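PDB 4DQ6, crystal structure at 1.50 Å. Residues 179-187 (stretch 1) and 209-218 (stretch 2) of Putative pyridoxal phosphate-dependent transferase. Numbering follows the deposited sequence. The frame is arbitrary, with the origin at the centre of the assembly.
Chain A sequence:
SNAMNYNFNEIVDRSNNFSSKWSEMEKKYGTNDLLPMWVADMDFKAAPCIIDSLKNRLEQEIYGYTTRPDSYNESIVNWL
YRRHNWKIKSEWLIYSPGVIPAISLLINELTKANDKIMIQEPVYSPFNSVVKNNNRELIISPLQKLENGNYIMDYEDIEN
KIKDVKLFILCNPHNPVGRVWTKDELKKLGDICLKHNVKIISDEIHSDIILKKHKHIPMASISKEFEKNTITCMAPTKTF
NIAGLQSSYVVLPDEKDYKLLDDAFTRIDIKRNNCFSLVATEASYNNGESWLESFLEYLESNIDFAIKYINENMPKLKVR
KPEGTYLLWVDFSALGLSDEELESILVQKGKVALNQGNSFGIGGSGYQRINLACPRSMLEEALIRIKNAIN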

ATOM      1  N   ARG A 179       7.548 -21.829 -17.768  1.00 13.20           N
ATOM      2  CA  ARG A 179       7.086 -21.736 -19.183  1.00 13.89           C
ATOM      3  C   ARG A 179       6.940 -20.265 -19.632  1.00 13.77           C
ATOM      4  O   ARG A 179       6.260 -19.483 -18.973  1.00 13.82           O
ATOM      5  CB  ARG A 179       5.766 -22.478 -19.475  1.00 14.63           C
ATOM      6  CG  ARG A 179       5.855 -23.999 -19.653  1.00 14.65           C
ATOM      7  CD  ARG A 179       6.771 -24.505 -20.739  1.00 14.33           C
ATOM      8  NE  ARG A 179       6.762 -23.672 -21.936  1.00 14.59           N
ATOM      9  CZ  ARG A 179       5.908 -23.716 -22.940  1.00 13.87           C
ATOM     10  NH1 ARG A 179       5.986 -22.856 -23.913  1.00 13.91           N
ATOM     11  NH2 ARG A 179       4.931 -24.619 -22.925  1.00 14.90           N
ATOM     12  N   VAL A 180       7.526 -19.944 -20.776  1.00 13.59           N
ATOM     13  CA  VAL A 180       7.295 -18.731 -21.509  1.00 13.76           C
ATOM     14  C   VAL A 180       6.365 -19.149 -22.674  1.00 14.65           C
ATOM     15  O   VAL A 180       6.804 -19.780 -23.626  1.00 14.79           O
ATOM     16  CB  VAL A 180       8.637 -18.105 -21.972  1.00 13.90           C
ATOM     17  CG1 VAL A 180       8.417 -16.950 -22.921  1.00 14.03           C
ATOM     18  CG2 VAL A 180       9.442 -17.641 -20.748  1.00 13.15           C
ATOM     19  N   TRP A 181       5.073 -18.891 -22.559  1.00 13.67           N
ATOM     20  CA  TRP A 181       4.144 -19.379 -23.566  1.00 14.26           C
ATOM     21  C   TRP A 181       4.466 -18.771 -24.925  1.00 13.96           C
ATOM     22  O   TRP A 181       4.771 -17.564 -25.034  1.00 15.24           O
ATOM     23  CB  TRP A 181       2.737 -19.022 -23.159  1.00 14.44           C
ATOM     24  CG  TRP A 181       2.341 -19.547 -21.771  1.00 14.17           C
ATOM     25  CD1 TRP A 181       2.059 -18.788 -20.645  1.00 13.92           C
ATOM     26  CD2 TRP A 181       2.256 -20.921 -21.326  1.00 13.12           C
ATOM     27  NE1 TRP A 181       1.756 -19.569 -19.598  1.00 13.33           N
ATOM     28  CE2 TRP A 181       1.917 -20.871 -19.905  1.00 12.66           C
ATOM     29  CE3 TRP A 181       2.508 -22.119 -21.906  1.00 13.26           C
ATOM     30  CZ2 TRP A 181       1.673 -22.044 -19.166  1.00 13.08           C
ATOM     31  CZ3 TRP A 181       2.261 -23.299 -21.161  1.00 12.90           C
ATOM     32  CH2 TRP A 181       1.938 -23.240 -19.804  1.00 12.92           C
ATOM     33  N   THR A 182       4.343 -19.584 -25.990  1.00 14.93           N
ATOM     34  CA  THR A 182       4.544 -19.053 -27.333  1.00 15.00           C
ATOM     35  C   THR A 182       3.266 -18.338 -27.813  1.00 16.00           C
ATOM     36  O   THR A 182       2.182 -18.484 -27.227  1.00 14.98           O
ATOM     37  CB  THR A 182       4.878 -20.163 -28.336  1.00 16.03           C
ATOM     38  OG1 THR A 182       3.707 -20.994 -28.450  1.00 17.09           O
ATOM     39  CG2 THR A 182       6.071 -21.026 -27.856  1.00 15.86           C
ATOM     40  N   LYS A 183       3.426 -17.500 -28.813  1.00 17.03           N
ATOM     41  CA  LYS A 183       2.274 -16.797 -29.385  1.00 19.14           C
ATOM     42  C   LYS A 183       1.216 -17.772 -29.763  1.00 19.52           C
ATOM     43  O   LYS A 183       0.042 -17.550 -29.473  1.00 20.25           O
ATOM     44  CB  LYS A 183       2.720 -15.976 -30.562  1.00 22.58           C
ATOM     45  CG  LYS A 183       1.563 -15.254 -31.229  1.00 25.97           C
ATOM     46  CD  LYS A 183       2.035 -14.724 -32.568  1.00 30.28           C
ATOM     47  CE  LYS A 183       2.733 -13.401 -32.345  1.00 33.45           C
ATOM     48  NZ  LYS A 183       1.754 -12.347 -31.932  1.00 39.87           N
ATOM     49  N   ASP A 184       1.598 -18.868 -30.407  1.00 19.14           N
ATOM     50  CA  ASP A 184       0.573 -19.841 -30.790  1.00 19.49           C
ATOM     51  C   ASP A 184      -0.126 -20.519 -29.608  1.00 18.16           C
ATOM     52  O   ASP A 184      -1.353 -20.833 -29.647  1.00 17.15           O
ATOM     53  CB  ASP A 184       1.121 -20.894 -31.745  1.00 20.59           C
ATOM     54  CG  ASP A 184       1.383 -20.356 -33.171  1.00 23.73           C
ATOM     55  OD1 ASP A 184       0.953 -19.240 -33.511  1.00 26.15           O
ATOM     56  OD2 ASP A 184       1.981 -21.134 -33.969  1.00 27.86           O
ATOM     57  N   GLU A 185       0.602 -20.727 -28.512  1.00 16.35           N
ATOM     58  CA  GLU A 185      -0.042 -21.265 -27.322  1.00 16.05           C
ATOM     59  C   GLU A 185      -1.033 -20.265 -26.719  1.00 15.98           C
ATOM     60  O   GLU A 185      -2.110 -20.619 -26.252  1.00 16.87           O
ATOM     61  CB  GLU A 185       0.969 -21.691 -26.259  1.00 15.01           C
ATOM     62  CG  GLU A 185       1.708 -22.958 -26.576  1.00 15.83           C
ATOM     63  CD  GLU A 185       2.837 -23.244 -25.601  1.00 16.54           C
ATOM     64  OE1 GLU A 185       3.680 -22.368 -25.471  1.00 18.12           O
ATOM     65  OE2 GLU A 185       2.845 -24.350 -25.001  1.00 16.22           O
ATOM     66  N   LEU A 186      -0.667 -18.997 -26.747  1.00 15.97           N
ATOM     67  CA  LEU A 186      -1.512 -17.941 -26.213  1.00 16.05           C
ATOM     68  C   LEU A 186      -2.705 -17.674 -27.111  1.00 17.20           C
ATOM     69  O   LEU A 186      -3.838 -17.486 -26.617  1.00 17.38           O
ATOM     70  CB  LEU A 186      -0.701 -16.671 -26.050  1.00 16.05           C
ATOM     71  CG  LEU A 186       0.396 -16.774 -24.985  1.00 16.24           C
ATOM     72  CD1 LEU A 186       1.332 -15.584 -25.140  1.00 16.98           C
ATOM     73  CD2 LEU A 186      -0.241 -16.826 -23.601  1.00 16.02           C
ATOM     74  N   LYS A 187      -2.504 -17.779 -28.418  1.00 18.85           N
ATOM     75  CA  LYS A 187      -3.652 -17.660 -29.352  1.00 20.00           C
ATOM     76  C   LYS A 187      -4.664 -18.734 -29.108  1.00 20.00           C
ATOM     77  O   LYS A 187      -5.854 -18.463 -29.102  1.00 20.04           O
ATOM     78  CB  LYS A 187      -3.173 -17.798 -30.782  1.00 22.70           C
ATOM     79  CG  LYS A 187      -2.475 -16.561 -31.282  1.00 25.41           C
ATOM     80  CD  LYS A 187      -1.818 -16.839 -32.642  1.00 29.70           C
ATOM     81  CE  LYS A 187      -1.710 -15.559 -33.447  1.00 33.13           C
ATOM     82  NZ  LYS A 187      -1.824 -15.895 -34.896  1.00 34.90           N
ATOM     83  N   ILE A 209      12.032 -11.425 -17.045  1.00 12.34           N
ATOM     84  CA  ILE A 209      12.981 -12.454 -16.650  1.00 13.21           C
ATOM     85  C   ILE A 209      12.870 -13.620 -17.615  1.00 12.53           C
ATOM     86  O   ILE A 209      12.160 -14.609 -17.373  1.00 12.55           O
ATOM     87  CB  ILE A 209      12.818 -12.853 -15.172  1.00 13.61           C
ATOM     88  CG1 ILE A 209      12.941 -11.575 -14.264  1.00 13.92           C
ATOM     89  CG2 ILE A 209      13.888 -13.889 -14.805  1.00 12.77           C
ATOM     90  CD1 ILE A 209      12.460 -11.858 -12.852  1.00 15.84           C
ATOM     91  N   ILE A 210      13.473 -13.424 -18.760  1.00 13.09           N
ATOM     92  CA  ILE A 210      13.397 -14.321 -19.899  1.00 13.00           C
ATOM     93  C   ILE A 210      14.749 -14.755 -20.361  1.00 13.81           C
ATOM     94  O   ILE A 210      15.646 -13.917 -20.478  1.00 14.27           O
ATOM     95  CB  ILE A 210      12.658 -13.625 -21.074  1.00 13.37           C
ATOM     96  CG1 ILE A 210      11.330 -12.976 -20.645  1.00 13.75           C
ATOM     97  CG2 ILE A 210      12.454 -14.585 -22.236  1.00 14.06           C
ATOM     98  CD1 ILE A 210      10.232 -13.960 -20.190  1.00 13.03           C
ATOM     99  N   LEU A 211      14.948 -16.044 -20.554  1.00 14.77           N
ATOM    100  CA  LEU A 211      16.258 -16.585 -20.904  1.00 16.21           C
ATOM    101  C   LEU A 211      16.464 -16.588 -22.408  1.00 17.25           C
ATOM    102  O   LEU A 211      15.508 -16.309 -23.205  1.00 18.19           O
ATOM    103  CB  LEU A 211      16.406 -17.992 -20.293  1.00 17.10           C
ATOM    104  CG  LEU A 211      16.363 -18.106 -18.779  1.00 19.07           C
ATOM    105  CD1 LEU A 211      16.876 -19.444 -18.286  1.00 18.72           C
ATOM    106  CD2 LEU A 211      17.174 -16.964 -18.202  1.00 20.29           C
ATOM    107  N   LYS A 212      17.706 -16.852 -22.815  1.00 18.61           N
ATOM    108  CA  LYS A 212      18.044 -16.856 -24.227  1.00 19.84           C
ATOM    109  C   LYS A 212      17.173 -17.793 -25.053  1.00 19.86           C
ATOM    110  O   LYS A 212      16.762 -18.846 -24.583  1.00 18.45           O
ATOM    111  CB  LYS A 212      19.548 -17.241 -24.409  1.00 20.97           C
ATOM    112  CG  LYS A 212      20.470 -16.151 -23.928  1.00 24.08           C
ATOM    113  CD  LYS A 212      21.926 -16.623 -23.829  1.00 28.33           C
ATOM    114  CE  LYS A 212      22.886 -15.545 -23.277  1.00 33.26           C
ATOM    115  NZ  LYS A 212      23.395 -15.796 -21.874  1.00 33.78           N
ATOM    116  N   LYS A 213      16.867 -17.367 -26.284  1.00 21.38           N
ATOM    117  CA  LYS A 213      16.070 -18.107 -27.258  1.00 22.41           C
ATOM    118  C   LYS A 213      14.593 -18.150 -26.893  1.00 21.26           C
ATOM    119  O   LYS A 213      13.814 -18.952 -27.457  1.00 23.98           O
ATOM    120  CB  LYS A 213      16.639 -19.511 -27.510  1.00 25.20           C
ATOM    121  CG  LYS A 213      18.069 -19.488 -28.017  1.00 29.11           C
ATOM    122  CD  LYS A 213      18.375 -20.639 -28.986  1.00 32.29           C
ATOM    123  CE  LYS A 213      18.199 -22.027 -28.364  1.00 32.48           C
ATOM    124  NZ  LYS A 213      18.686 -23.144 -29.255  1.00 30.79           N
ATOM    125  N   HIS A 214      14.180 -17.317 -25.945  1.00 18.33           N
ATOM    126  CA  HIS A 214      12.744 -17.150 -25.624  1.00 18.57           C
ATOM    127  C   HIS A 214      12.378 -15.704 -25.600  1.00 16.85           C
ATOM    128  O   HIS A 214      13.238 -14.832 -25.512  1.00 16.00           O
ATOM    129  CB  HIS A 214      12.409 -17.816 -24.285  1.00 18.19           C
ATOM    130  CG  HIS A 214      12.720 -19.257 -24.308  1.00 20.87           C
ATOM    131  ND1 HIS A 214      11.916 -20.151 -24.901  1.00 22.14           N
ATOM    132  CD2 HIS A 214      13.878 -19.936 -23.930  1.00 21.89           C
ATOM    133  CE1 HIS A 214      12.550 -21.365 -24.916  1.00 22.66           C
ATOM    134  NE2 HIS A 214      13.709 -21.246 -24.269  1.00 23.18           N
ATOM    135  N   LYS A 215      11.098 -15.414 -25.781  1.00 16.30           N
ATOM    136  CA  LYS A 215      10.607 -14.050 -25.876  1.00 17.68           C
ATOM    137  C   LYS A 215       9.261 -13.932 -25.211  1.00 17.05           C
ATOM    138  O   LYS A 215       8.349 -14.704 -25.511  1.00 18.23           O
ATOM    139  CB  LYS A 215      10.515 -13.564 -27.343  1.00 21.10           C
ATOM    140  CG  LYS A 215      10.514 -12.046 -27.346  1.00 24.55           C
ATOM    141  CD  LYS A 215      10.506 -11.394 -28.732  1.00 28.63           C
ATOM    142  CE  LYS A 215       9.984  -9.939 -28.676  1.00 28.65           C
ATOM    143  NZ  LYS A 215      10.605  -8.937 -27.728  1.00 25.51           N
ATOM    144  N   HIS A 216       9.117 -12.991 -24.287  1.00 14.95           N
ATOM    145  CA  HIS A 216       7.834 -12.704 -23.699  1.00 14.64           C
ATOM    146  C   HIS A 216       6.878 -12.108 -24.703  1.00 15.11           C
ATOM    147  O   HIS A 216       7.202 -11.110 -25.378  1.00 15.99           O
ATOM    148  CB  HIS A 216       7.956 -11.767 -22.506  1.00 14.10           C
ATOM    149  CG  HIS A 216       6.670 -11.485 -21.859  1.00 14.29           C
ATOM    150  ND1 HIS A 216       6.017 -12.415 -21.122  1.00 15.32           N
ATOM    151  CD2 HIS A 216       5.870 -10.348 -21.874  1.00 14.34           C
ATOM    152  CE1 HIS A 216       4.836 -11.891 -20.715  1.00 14.84           C
ATOM    153  NE2 HIS A 216       4.723 -10.653 -21.210  1.00 15.03           N
ATOM    154  N   ILE A 217       5.671 -12.668 -24.747  1.00 15.60           N
ATOM    155  CA  ILE A 217       4.549 -12.148 -25.554  1.00 15.46           C
ATOM    156  C   ILE A 217       3.402 -11.771 -24.618  1.00 15.23           C
ATOM    157  O   ILE A 217       2.782 -12.666 -24.042  1.00 15.14           O
ATOM    158  CB  ILE A 217       4.014 -13.246 -26.505  1.00 17.54           C
ATOM    159  CG1 ILE A 217       5.126 -13.850 -27.356  1.00 19.45           C
ATOM    160  CG2 ILE A 217       2.859 -12.717 -27.345  1.00 17.18           C
ATOM    161  CD1 ILE A 217       5.875 -12.888 -28.226  1.00 22.79           C
ATOM    162  N   PRO A 218       3.099 -10.492 -24.440  1.00 14.89           N
ATOM    163  CA  PRO A 218       1.962 -10.112 -23.646  1.00 14.81           C
ATOM    164  C   PRO A 218       0.729 -10.664 -24.354  1.00 15.64           C
ATOM    165  O   PRO A 218       0.533 -10.442 -25.554  1.00 17.39           O
ATOM    166  CB  PRO A 218       2.041  -8.570 -23.611  1.00 14.60           C
ATOM    167  CG  PRO A 218       3.488  -8.297 -23.934  1.00 14.79           C
ATOM    168  CD  PRO A 218       3.893  -9.344 -24.866  1.00 15.51           C
TER
HETATM  169  O   HOH W   1       9.073 -20.174 -25.293  1.00 20.86           O
HETATM  170  O   HOH W   2       5.192 -15.305 -23.499  1.00 16.58           O
HETATM  171  O   HOH W   3       6.956 -16.613 -26.617  1.00 20.04           O

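No direct hydrogen bond joins these two stretches. Apolar side chains and three bridging waters hold them together, over a modest 318 Å² of buried surface, both sides summed.

Val180 and Ile217 contribute most of that area, and both direct CA-to-CB toward the other stretch. Val180 takes the t rotamer (chi1 171°). Its CG2 comes closest to CD1 of Ile210, at 3.8 Å, and its CG1 packs over stretch 2, 3.4 Å from O of Lys215 and 4.3 Å from CB of His214. A short, branched, apolar residue suits this buried site, since it covers backbone and side chain alike without bringing a polar group that would need a partner. Ile210 starts sideways, but with chi1 and chi2 both m its chain folds so that CD1 comes nearer and reaches Val180.

Ile217 also adopts m, m. Its CG1 lies 4.4 Å from O of Trp181 and 4.3 Å from N of Lys183, against the start of the helix. From within that helix Leu186, with chi1 m and chi2 t, extends CD1 to 3.8 Å from CB of Ile217 and 3.4 Å from O of Ile217. Lys183 is exposed and gives up some surface to stretch 2. The aliphatic part of a lysine chain tolerates such partial cover.

Water completes the polar side of the contact. Water 1 donates to O of Val180 (2.8 Å) and hydrogen-bonds ND1 of His214 (2.9 Å); the m rotamer of His214, with chi2 at -78°, places the ring nitrogen within reach. Water 2 donates to O of Trp181 (2.8 Å) and accepts from N of Ile217 (3.0 Å). Water 3 donates to both O of Trp181 (2.9 Å) and O of Lys215 (2.6 Å), linking two carbonyls that could not hydrogen-bond each other.

Stretch 1 is braced internally. Thr182, at the N-cap, uses its p rotamer to bring OG1 to N of Glu185, from which it accepts at 3.1 Å; threonine suits the position because its short side chain can satisfy a free helical amide. Glu185 answers with chi1 m and chi2 t: OE1 accepts from N of Thr182 at 2.9 Å and forms a salt bridge with NH1 of Arg179 at 2.8 Å, while OE2 accepts from NH2 of Arg179 at 3.0 Å. Arg179 curls through three m torsions to make this paired contact, and NH1 also donates to O of Val180 at 3.2 Å. This network ties the segment before the helix to its first turn.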